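FAD-binding PCMH-type domain-containing protein (Gibberella zeae, PDB 6YJO) binds FAD, attached covalently, and is probably an oxygen-dependent flavin oxidoreductase that oxidises oligosaccharides. Local coordinates at residues D124-N129 with T147-F152; S133-A138 with V227-F232; D375-W380 with G425-H430. One frame throughout, in Å; residues are numbered along the deposited sequence.

In the fold
Interactions 1 and 2 lie side by side in the FAD-binding part of the fold, their centres 11 Å apart. They share one antiparallel sheet, in which strand 133-137 lies between strands 126-128 and 226-236. Along the chain their segments alternate: 124-129, 133-138, 147-152, 227-232. Interaction 1 lays helix 142-152 on this sheet, and interaction 2 carries the sheet on to the adenine end of FAD. Interaction 3 comes later in the chain, about 40 Å away between centres and beyond the chain's centre. It joins loops next to strands 380-386 and 417-423 of the seven-stranded sheet. The chain thus holds a cofactor-binding sheet and a separate larger sheet.

Interaction 1 (D124-N129 with T147-F152); sequences DTVTLN and TDLFQF
The F152 ring stands with its edge against the strand backbone of V126. Its CE2 comes 3.3 Å from V126 O, near the ring plane, and V126 C also lies in that plane. T127 N is at the same edge but farther off. Over one face, toward the rim, lies D148 CB of the same helix, 3.9 Å above the plane. F152 CG is anti to its own carbonyl carbon (chi1 -70°), which sets it beside the backbone N; from there the ring edge meets V126 O.

Beyond the ring the contact is mostly between aliphatic carbons. V126 points at the helix and also meets D148 and L149. Its CB lies 3.9 Å from D148 CB. Its CG1, anti to the backbone N (chi1 179°), is the branch that meets L149 CD2, at 3.9 Å. The side chains of V126 and L149 cross at about a right angle. L128 and F152 slide past each other in opposite directions, with L128 CB 4.0 Å from F152 CB. L128 CD2 also rests 3.9 Å from the backbone C of F152.

No hydrogen bond joins the two segments. The strand is tied to strand 133-137, through backbone bonds of T125 to Q137 and of T127 to T135. The segment axes approach to 8.4 Å, their N-to-C directions 31° apart. This is a helix packed on an antiparallel sheet, within the FAD-binding domain of a PCMH-type flavoprotein.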
loop_
_atom_site.group_PDB
_atom_site.type_symbol
_atom_site.label_atom_id
_atom_site.label_comp_id
_atom_site.label_asym_id
_atom_site.label_seq_id
_atom_site.Cartn_x
_atom_site.Cartn_y
_atom_site.Cartn_z
ATOM N N ASP A 124 -16.036 6.075 8.550
ATOM C CA ASP A 124 -14.700 6.647 8.694
ATOM C C ASP A 124 -14.445 7.217 10.089
ATOM O O ASP A 124 -13.563 8.066 10.247
ATOM C CB ASP A 124 -14.468 7.735 7.640
ATOM C CG ASP A 124 -15.388 8.931 7.817
ATOM O OD1 ASP A 124 -16.190 8.943 8.774
ATOM O OD2 ASP A 124 -15.307 9.869 6.994
ATOM N N THR A 125 -15.178 6.771 11.104
ATOM C CA THR A 125 -15.011 7.336 12.437
ATOM C C THR A 125 -13.704 6.857 13.062
ATOM O O THR A 125 -13.435 5.652 13.121
ATOM C CB THR A 125 -16.198 6.960 13.328
ATOM O OG1 THR A 125 -17.415 7.439 12.734
ATOM C CG2 THR A 125 -16.039 7.557 14.721
ATOM N N VAL A 126 -12.890 7.811 13.524
ATOM C CA VAL A 126 -11.669 7.533 14.275
ATOM C C VAL A 126 -11.961 7.748 15.751
ATOM O O VAL A 126 -12.739 8.637 16.119
ATOM C CB VAL A 126 -10.500 8.429 13.817
ATOM C CG1 VAL A 126 -9.247 8.130 14.634
ATOM C CG2 VAL A 126 -10.229 8.254 12.329
ATOM N N THR A 127 -11.346 6.928 16.601
ATOM C CA THR A 127 -11.525 7.016 18.047
ATOM C C THR A 127 -10.205 6.673 18.720
ATOM O O THR A 127 -9.685 5.569 18.534
ATOM C CB THR A 127 -12.639 6.073 18.522
ATOM O OG1 THR A 127 -13.907 6.548 18.052
ATOM C CG2 THR A 127 -12.667 5.988 20.039
ATOM N N LEU A 128 -9.670 7.619 19.493
ATOM C CA LEU A 128 -8.414 7.455 20.217
ATOM C C LEU A 128 -8.726 7.157 21.679
ATOM O O LEU A 128 -9.353 7.973 22.363
ATOM C CB LEU A 128 -7.547 8.712 20.098
ATOM C CG LEU A 128 -6.268 8.757 20.941
ATOM C CD1 LEU A 128 -5.318 7.613 20.601
ATOM C CD2 LEU A 128 -5.562 10.092 20.766
ATOM N N ASN A 129 -8.295 5.988 22.149
ATOM C CA ASN A 129 -8.485 5.583 23.535
ATOM C C ASN A 129 -7.374 6.155 24.414
ATOM O O ASN A 129 -6.375 6.692 23.929
ATOM C CB ASN A 129 -8.516 4.058 23.643
ATOM C CG ASN A 129 -9.708 3.450 22.932
ATOM O OD1 ASN A 129 -10.854 3.800 23.211
ATOM N ND2 ASN A 129 -9.441 2.539 22.003
ATOM N N THR A 147 -5.176 13.313 10.786
ATOM C CA THR A 147 -5.780 14.560 11.246
ATOM C C THR A 147 -6.515 14.360 12.564
ATOM O O THR A 147 -6.418 15.202 13.463
ATOM C CB THR A 147 -6.730 15.111 10.177
ATOM O OG1 THR A 147 -5.972 15.515 9.027
ATOM C CG2 THR A 147 -7.519 16.300 10.714
ATOM N N ASP A 148 -7.255 13.257 12.697
ATOM C CA ASP A 148 -8.035 13.026 13.909
ATOM C C ASP A 148 -7.192 12.475 15.055
ATOM O O ASP A 148 -7.525 12.706 16.224
ATOM C CB ASP A 148 -9.195 12.077 13.612
ATOM C CG ASP A 148 -10.407 12.800 13.058
ATOM O OD1 ASP A 148 -10.240 13.910 12.507
ATOM O OD2 ASP A 148 -11.528 12.266 13.190
ATOM N N LEU A 149 -6.107 11.756 14.758
ATOM C CA LEU A 149 -5.271 11.219 15.828
ATOM C C LEU A 149 -4.394 12.298 16.446
ATOM O O LEU A 149 -4.173 12.303 17.662
ATOM C CB LEU A 149 -4.399 10.076 15.304
ATOM C CG LEU A 149 -5.084 8.737 15.025
ATOM C CD1 LEU A 149 -4.063 7.750 14.487
ATOM C CD2 LEU A 149 -5.745 8.198 16.280
ATOM N N PHE A 150 -3.881 13.217 15.626
ATOM C CA PHE A 150 -3.061 14.305 16.140
ATOM C C PHE A 150 -3.888 15.336 16.894
ATOM O O PHE A 150 -3.337 16.051 17.736
ATOM C CB PHE A 150 -2.305 14.973 14.987
ATOM C CG PHE A 150 -1.414 16.107 15.413
ATOM C CD1 PHE A 150 -1.899 17.403 15.469
ATOM C CD2 PHE A 150 -0.089 15.874 15.748
ATOM C CE1 PHE A 150 -1.079 18.449 15.860
ATOM C CE2 PHE A 150 0.735 16.914 16.138
ATOM C CZ PHE A 150 0.239 18.202 16.193
ATOM N N GLN A 151 -5.191 15.423 16.618
ATOM C CA GLN A 151 -6.066 16.390 17.268
ATOM C C GLN A 151 -6.864 15.803 18.427
ATOM O O GLN A 151 -7.200 16.539 19.360
ATOM C CB GLN A 151 -7.033 16.998 16.243
ATOM C CG GLN A 151 -7.766 18.240 16.739
ATOM C CD GLN A 151 -9.172 17.938 17.216
ATOM O OE1 GLN A 151 -9.450 17.951 18.415
ATOM N NE2 GLN A 151 -10.070 17.668 16.275
ATOM N N PHE A 152 -7.184 14.505 18.397
ATOM C CA PHE A 152 -7.790 13.876 19.569
ATOM C C PHE A 152 -6.783 13.755 20.704
ATOM O O PHE A 152 -7.155 13.854 21.879
ATOM C CB PHE A 152 -8.349 12.498 19.204
ATOM C CG PHE A 152 -9.562 12.541 18.307
ATOM C CD1 PHE A 152 -10.205 13.740 18.018
ATOM C CD2 PHE A 152 -10.065 11.373 17.758
ATOM C CE1 PHE A 152 -11.317 13.768 17.199
ATOM C CE2 PHE A 152 -11.176 11.396 16.939
ATOM C CZ PHE A 152 -11.804 12.595 16.659
#

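Interaction 2 (S133-A138 with V227-F232); sequences SCTVQA and VAELGF. With FAD (flavin-adenine dinucleotide), chain C.
C134 with F232 and V136 with L230 are antiparallel hydrogen-bonded pairs, and five backbone hydrogen bonds join the segments. The bond from V136 N to L230 O is 2.8 Å and nearly straight (176°). At the FAD end of the pairing, A138 N donates to A228 O, from above the carbonyl plane.

The face with C134, V136, L230 and F232 is buried and packed with apolar groups. C134 SG stands between the backbone N and the carbonyl carbon (chi1 62°), which places it at the F232 ring edge, 3.9 Å from F232 CB. V136 CB meets the same ring at CE2, 4.2 Å away. L230 CD1 reaches A138 CA at 3.7 Å.

The face with T135, Q137 and E229 is polar, partly exposed and hydrated. E229 OE2 lies 3.3 Å from T135 CB. A water bridges Q137 NE2 and E229 OE1, while Q137 OE1 is taken by T125 N.

Next to A138, V227 grips the FAD adenine with its backbone: N6A donates to V227 O at 2.8 Å, and V227 N donates to N1A. Helix 167-171 covers the buried face through I167 and A171. Strand 126-128 flanks strand 133-137, and strand 190-196 pairs with strand 226-236.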
loop_
_atom_site.group_PDB
_atom_site.type_symbol
_atom_site.label_atom_id
_atom_site.label_comp_id
_atom_site.label_asym_id
_atom_site.label_seq_id
_atom_site.Cartn_x
_atom_site.Cartn_y
_atom_site.Cartn_z
ATOM N N SER A 133 -4.309 2.950 22.253
ATOM C CA SER A 133 -4.890 2.236 21.127
ATOM C C SER A 133 -5.928 3.129 20.450
ATOM O O SER A 133 -6.401 4.117 21.024
ATOM C CB SER A 133 -5.534 0.925 21.586
ATOM O OG SER A 133 -6.704 1.173 22.349
ATOM N N CYS A 134 -6.282 2.779 19.215
ATOM C CA CYS A 134 -7.319 3.504 18.494
ATOM C C CYS A 134 -8.179 2.528 17.709
ATOM O O CYS A 134 -7.746 1.430 17.354
ATOM C CB CYS A 134 -6.738 4.565 17.544
ATOM S SG CYS A 134 -5.686 3.919 16.218
ATOM N N THR A 135 -9.420 2.944 17.466
ATOM C CA THR A 135 -10.349 2.253 16.581
ATOM C C THR A 135 -10.586 3.144 15.370
ATOM O O THR A 135 -11.034 4.285 15.513
ATOM C CB THR A 135 -11.676 1.946 17.280
ATOM O OG1 THR A 135 -12.642 2.946 16.935
ATOM C CG2 THR A 135 -11.519 1.912 18.793
ATOM N N VAL A 136 -10.285 2.625 14.185
ATOM C CA VAL A 136 -10.444 3.355 12.932
ATOM C C VAL A 136 -11.378 2.554 12.033
ATOM O O VAL A 136 -11.052 1.428 11.636
ATOM C CB VAL A 136 -9.092 3.604 12.242
ATOM C CG1 VAL A 136 -9.303 4.228 10.877
ATOM C CG2 VAL A 136 -8.202 4.490 13.115
ATOM N N GLN A 137 -12.528 3.137 11.705
ATOM C CA GLN A 137 -13.483 2.461 10.839
ATOM C C GLN A 137 -12.870 2.252 9.459
ATOM O O GLN A 137 -12.021 3.024 9.007
ATOM C CB GLN A 137 -14.784 3.262 10.751
ATOM C CG GLN A 137 -15.690 3.053 11.955
ATOM C CD GLN A 137 -17.048 3.705 11.794
ATOM O OE1 GLN A 137 -17.155 4.874 11.425
ATOM N NE2 GLN A 137 -18.101 2.945 12.069
ATOM N N ALA A 138 -13.300 1.177 8.798
ATOM C CA ALA A 138 -12.603 0.672 7.623
ATOM C C ALA A 138 -12.596 1.645 6.448
ATOM O O ALA A 138 -11.814 1.445 5.511
ATOM C CB ALA A 138 -13.233 -0.653 7.203
ATOM N N VAL A 227 -13.598 -6.212 6.348
ATOM C CA VAL A 227 -13.282 -5.526 7.594
ATOM C C VAL A 227 -14.115 -4.257 7.707
ATOM O O VAL A 227 -14.327 -3.534 6.721
ATOM C CB VAL A 227 -11.778 -5.212 7.663
ATOM C CG1 VAL A 227 -11.478 -4.291 8.836
ATOM C CG2 VAL A 227 -10.977 -6.496 7.773
ATOM N N ALA A 228 -14.593 -3.981 8.918
ATOM C CA ALA A 228 -15.395 -2.801 9.202
ATOM C C ALA A 228 -14.718 -1.818 10.146
ATOM O O ALA A 228 -15.009 -0.621 10.080
ATOM C CB ALA A 228 -16.746 -3.208 9.809
ATOM N N GLU A 229 -13.833 -2.290 11.021
ATOM C CA GLU A 229 -13.127 -1.433 11.964
ATOM C C GLU A 229 -11.769 -2.058 12.246
ATOM O O GLU A 229 -11.696 -3.248 12.561
ATOM C CB GLU A 229 -13.936 -1.278 13.257
ATOM C CG GLU A 229 -13.448 -0.186 14.188
ATOM C CD GLU A 229 -14.396 0.065 15.352
ATOM O OE1 GLU A 229 -15.512 0.580 15.120
ATOM O OE2 GLU A 229 -14.027 -0.261 16.500
ATOM N N LEU A 230 -10.704 -1.271 12.113
ATOM C CA LEU A 230 -9.348 -1.720 12.404
ATOM C C LEU A 230 -8.859 -1.072 13.693
ATOM O O LEU A 230 -9.215 0.072 13.998
ATOM C CB LEU A 230 -8.383 -1.380 11.257
ATOM C CG LEU A 230 -8.696 -1.964 9.872
ATOM C CD1 LEU A 230 -9.611 -1.035 9.070
ATOM C CD2 LEU A 230 -7.417 -2.249 9.089
ATOM N N GLY A 231 -8.053 -1.809 14.447
ATOM C CA GLY A 231 -7.453 -1.315 15.678
ATOM C C GLY A 231 -5.946 -1.218 15.503
ATOM O O GLY A 231 -5.334 -2.081 14.865
ATOM N N PHE A 232 -5.366 -0.145 16.038
ATOM C CA PHE A 232 -3.926 0.074 16.004
ATOM C C PHE A 232 -3.452 0.675 17.322
ATOM O O PHE A 232 -4.209 1.348 18.025
ATOM C CB PHE A 232 -3.508 1.030 14.872
ATOM C CG PHE A 232 -4.111 0.711 13.534
ATOM C CD1 PHE A 232 -3.433 -0.079 12.622
ATOM C CD2 PHE A 232 -5.342 1.233 13.173
ATOM C CE1 PHE A 232 -3.981 -0.356 11.384
ATOM C CE2 PHE A 232 -5.894 0.958 11.938
ATOM C CZ PHE A 232 -5.212 0.164 11.044
HETATM P PA FAD C . -9.201 -0.048 -2.421
HETATM O O1A FAD C . -9.269 -0.204 -3.893
HETATM O O2A FAD C . -10.506 0.452 -1.780
HETATM O O5B FAD C . -8.736 -1.388 -1.735
HETATM C C5B FAD C . -7.584 -2.114 -2.212
HETATM C C4B FAD C . -7.690 -3.551 -1.780
HETATM O O4B FAD C . -8.155 -3.607 -0.408
HETATM C C3B FAD C . -8.674 -4.389 -2.590
HETATM O O3B FAD C . -8.228 -5.737 -2.692
HETATM C C2B FAD C . -9.954 -4.273 -1.764
HETATM O O2B FAD C . -10.836 -5.363 -1.987
HETATM C C1B FAD C . -9.380 -4.315 -0.350
HETATM N N9A FAD C . -10.240 -3.705 0.661
HETATM C C8A FAD C . -10.627 -2.392 0.755
HETATM N N7A FAD C . -11.417 -2.135 1.769
HETATM C C5A FAD C . -11.562 -3.372 2.390
HETATM C C6A FAD C . -12.279 -3.778 3.528
HETATM N N6A FAD C . -13.019 -2.960 4.281
HETATM N N1A FAD C . -12.211 -5.083 3.873
HETATM C C2A FAD C . -11.473 -5.908 3.127
HETATM N N3A FAD C . -10.755 -5.638 2.036
HETATM C C4A FAD C . -10.843 -4.339 1.714
HETATM N N1 FAD C . 1.244 2.455 -0.655
HETATM C C2 FAD C . 2.321 2.515 0.183
HETATM O O2 FAD C . 2.742 1.512 0.771
HETATM N N3 FAD C . 2.965 3.726 0.388
HETATM C C4 FAD C . 2.624 4.934 -0.188
HETATM O O4 FAD C . 3.269 5.949 0.068
HETATM C C4X FAD C . 1.480 4.857 -1.076
HETATM N N5 FAD C . 1.086 5.952 -1.663
HETATM C C5X FAD C . -0.012 5.876 -2.507
HETATM C C6 FAD C . -0.434 7.022 -3.171
HETATM C C7 FAD C . -1.545 7.008 -4.004
HETATM C C7M FAD C . -1.978 8.282 -4.681
HETATM C C8 FAD C . -2.213 5.795 -4.241
HETATM C C8M FAD C . -3.414 5.731 -5.145
HETATM C C9 FAD C . -1.781 4.638 -3.599
HETATM C C9A FAD C . -0.687 4.670 -2.743
HETATM N N10 FAD C . -0.233 3.516 -2.075
HETATM C C10 FAD C . 0.854 3.570 -1.242
HETATM C "C1'" FAD C . -0.876 2.216 -2.304
HETATM C "C2'" FAD C . -1.941 1.863 -1.277
HETATM O "O2'" FAD C . -1.324 1.422 -0.068
HETATM C "C3'" FAD C . -2.801 0.731 -1.838
HETATM O "O3'" FAD C . -3.308 1.148 -3.102
HETATM C "C4'" FAD C . -3.978 0.329 -0.952
HETATM O "O4'" FAD C . -4.109 -1.092 -0.925
HETATM C "C5'" FAD C . -5.263 0.951 -1.447
HETATM O "O5'" FAD C . -6.262 0.857 -0.414
HETATM P P FAD C . -7.661 1.541 -0.590
HETATM O O1P FAD C . -8.634 0.999 0.461
HETATM O O2P FAD C . -7.487 3.014 -0.638
HETATM O O3P FAD C . -8.064 0.990 -2.041
HETATM O O HOH W 1 -17.460 0.301 13.359
#

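Interaction 3 (D375-W380 with G425-H430); sequences DARHTW and GNYATH
R377 reaches across to G425-H430 because CG is anti to the backbone N (chi1 -157°) and the chain is extended from there to NE (chi2 176°). The guanidinium meets the 425-430 loop chiefly through NH2. NH2 donates to N426 O at 2.7 Å (163°). The oxygen lies near the guanidinium plane, while NH2 stands above the plane of the carbonyl group. NH2 also sits over one face of the Y427 ring, offset toward the rim, 3.6 Å from CE1. With R377 CZ 5.0 Å from the ring centroid, any cation-pi attraction is weak at most. NH1 is 3.1 Å from H430 O.

T379 meets G425 directly, its CG2 3.4 Å from G425 CA.

Within the 425-430 loop, N426 OD1 accepts a bond from T429 OG1 at 2.9 Å and a weak one from H430 N. H430 is the N-cap residue of helix 431-446.

The contact links the loop before strand 380-386 to the loop between strand 417-423 and helix 431-446, away from the annotated sites. D423 forms a salt bridge with R377 NE and accepts hydrogen bonds from Y427 OH and G425 N. The arginine is therefore held by a carboxylate and a backbone carbonyl together. D423 probably offsets part of its positive charge.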
loop_
_atom_site.group_PDB
_atom_site.type_symbol
_atom_site.label_atom_id
_atom_site.label_comp_id
_atom_site.label_asym_id
_atom_site.label_seq_id
_atom_site.Cartn_x
_atom_site.Cartn_y
_atom_site.Cartn_z
ATOM N N ASP A 375 13.357 8.888 -28.719
ATOM C CA ASP A 375 12.096 8.308 -29.167
ATOM C C ASP A 375 11.391 7.529 -28.064
ATOM O O ASP A 375 10.158 7.441 -28.068
ATOM C CB ASP A 375 12.330 7.385 -30.362
ATOM C CG ASP A 375 13.282 7.976 -31.376
ATOM O OD1 ASP A 375 13.230 9.204 -31.599
ATOM O OD2 ASP A 375 14.090 7.210 -31.946
ATOM N N ALA A 376 12.143 6.973 -27.117
ATOM C CA ALA A 376 11.582 6.026 -26.164
ATOM C C ALA A 376 10.535 6.685 -25.266
ATOM O O ALA A 376 10.431 7.912 -25.171
ATOM C CB ALA A 376 12.693 5.423 -25.306
ATOM N N ARG A 377 9.756 5.836 -24.598
ATOM C CA ARG A 377 8.728 6.292 -23.669
ATOM C C ARG A 377 9.392 6.887 -22.433
ATOM O O ARG A 377 10.168 6.208 -21.749
ATOM C CB ARG A 377 7.824 5.119 -23.297
ATOM C CG ARG A 377 6.427 5.486 -22.804
ATOM C CD ARG A 377 5.612 4.215 -22.575
ATOM N NE ARG A 377 4.349 4.436 -21.873
ATOM C CZ ARG A 377 3.169 4.614 -22.462
ATOM N NH1 ARG A 377 3.063 4.623 -23.783
ATOM N NH2 ARG A 377 2.085 4.791 -21.719
ATOM N N HIS A 378 9.095 8.157 -22.151
ATOM C CA HIS A 378 9.687 8.880 -21.031
ATOM C C HIS A 378 8.661 9.273 -19.977
ATOM O O HIS A 378 8.922 10.168 -19.169
ATOM C CB HIS A 378 10.399 10.134 -21.538
ATOM C CG HIS A 378 11.607 9.846 -22.369
ATOM N ND1 HIS A 378 12.001 10.658 -23.411
ATOM C CD2 HIS A 378 12.515 8.845 -22.305
ATOM C CE1 HIS A 378 13.098 10.165 -23.956
ATOM N NE2 HIS A 378 13.429 9.065 -23.305
ATOM N N THR A 379 7.503 8.626 -19.968
ATOM C CA THR A 379 6.395 9.016 -19.097
ATOM C C THR A 379 6.345 8.126 -17.860
ATOM O O THR A 379 5.295 7.617 -17.467
ATOM C CB THR A 379 5.083 8.973 -19.879
ATOM O OG1 THR A 379 4.026 9.520 -19.077
ATOM C CG2 THR A 379 4.737 7.543 -20.302
ATOM N N TRP A 380 7.507 7.949 -17.228
ATOM C CA TRP A 380 7.676 7.025 -16.118
ATOM C C TRP A 380 8.454 7.707 -15.000
ATOM O O TRP A 380 8.991 8.806 -15.165
ATOM C CB TRP A 380 8.407 5.750 -16.562
ATOM C CG TRP A 380 9.724 6.025 -17.239
ATOM C CD1 TRP A 380 9.951 6.110 -18.581
ATOM C CD2 TRP A 380 10.991 6.261 -16.603
ATOM N NE1 TRP A 380 11.276 6.383 -18.824
ATOM C CE2 TRP A 380 11.936 6.481 -17.627
ATOM C CE3 TRP A 380 11.416 6.309 -15.270
ATOM C CZ2 TRP A 380 13.280 6.743 -17.360
ATOM C CZ3 TRP A 380 12.752 6.569 -15.008
ATOM C CH2 TRP A 380 13.666 6.783 -16.048
ATOM N N GLY A 425 1.509 7.601 -18.752
ATOM C CA GLY A 425 1.401 8.054 -20.120
ATOM C C GLY A 425 0.116 7.614 -20.781
ATOM O O GLY A 425 -0.938 7.567 -20.141
ATOM N N ASN A 426 0.203 7.275 -22.064
ATOM C CA ASN A 426 -0.961 6.947 -22.875
ATOM C C ASN A 426 -1.239 5.453 -22.799
ATOM O O ASN A 426 -0.322 4.638 -22.939
ATOM C CB ASN A 426 -0.738 7.380 -24.327
ATOM C CG ASN A 426 -1.664 6.674 -25.296
ATOM O OD1 ASN A 426 -1.237 5.805 -26.058
ATOM N ND2 ASN A 426 -2.942 7.032 -25.259
ATOM N N TYR A 427 -2.506 5.098 -22.566
ATOM C CA TYR A 427 -2.898 3.704 -22.433
ATOM C C TYR A 427 -4.127 3.339 -23.249
ATOM O O TYR A 427 -4.602 2.201 -23.144
ATOM C CB TYR A 427 -3.129 3.345 -20.959
ATOM C CG TYR A 427 -1.835 3.227 -20.202
ATOM C CD1 TYR A 427 -1.262 4.337 -19.597
ATOM C CD2 TYR A 427 -1.161 2.015 -20.126
ATOM C CE1 TYR A 427 -0.065 4.241 -18.916
ATOM C CE2 TYR A 427 0.036 1.907 -19.447
ATOM C CZ TYR A 427 0.579 3.023 -18.845
ATOM O OH TYR A 427 1.772 2.916 -18.171
ATOM N N ALA A 428 -4.658 4.262 -24.047
ATOM C CA ALA A 428 -5.662 3.902 -25.033
ATOM C C ALA A 428 -4.974 3.213 -26.205
ATOM O O ALA A 428 -5.206 2.028 -26.462
ATOM C CB ALA A 428 -6.431 5.138 -25.500
ATOM N N THR A 429 -4.098 3.941 -26.896
ATOM C CA THR A 429 -3.509 3.453 -28.133
ATOM C C THR A 429 -2.150 2.785 -27.943
ATOM O O THR A 429 -1.768 1.955 -28.776
ATOM C CB THR A 429 -3.363 4.602 -29.136
ATOM O OG1 THR A 429 -2.243 5.415 -28.771
ATOM C CG2 THR A 429 -4.619 5.460 -29.150
ATOM N N HIS A 430 -1.409 3.128 -26.890
ATOM C CA HIS A 430 -0.074 2.583 -26.652
ATOM C C HIS A 430 0.044 2.072 -25.225
ATOM O O HIS A 430 0.973 2.401 -24.485
ATOM C CB HIS A 430 1.002 3.623 -26.952
ATOM C CG HIS A 430 1.017 4.075 -28.378
ATOM N ND1 HIS A 430 0.698 5.363 -28.755
ATOM C CD2 HIS A 430 1.287 3.405 -29.523
ATOM C CE1 HIS A 430 0.783 5.468 -30.070
ATOM N NE2 HIS A 430 1.138 4.293 -30.559
#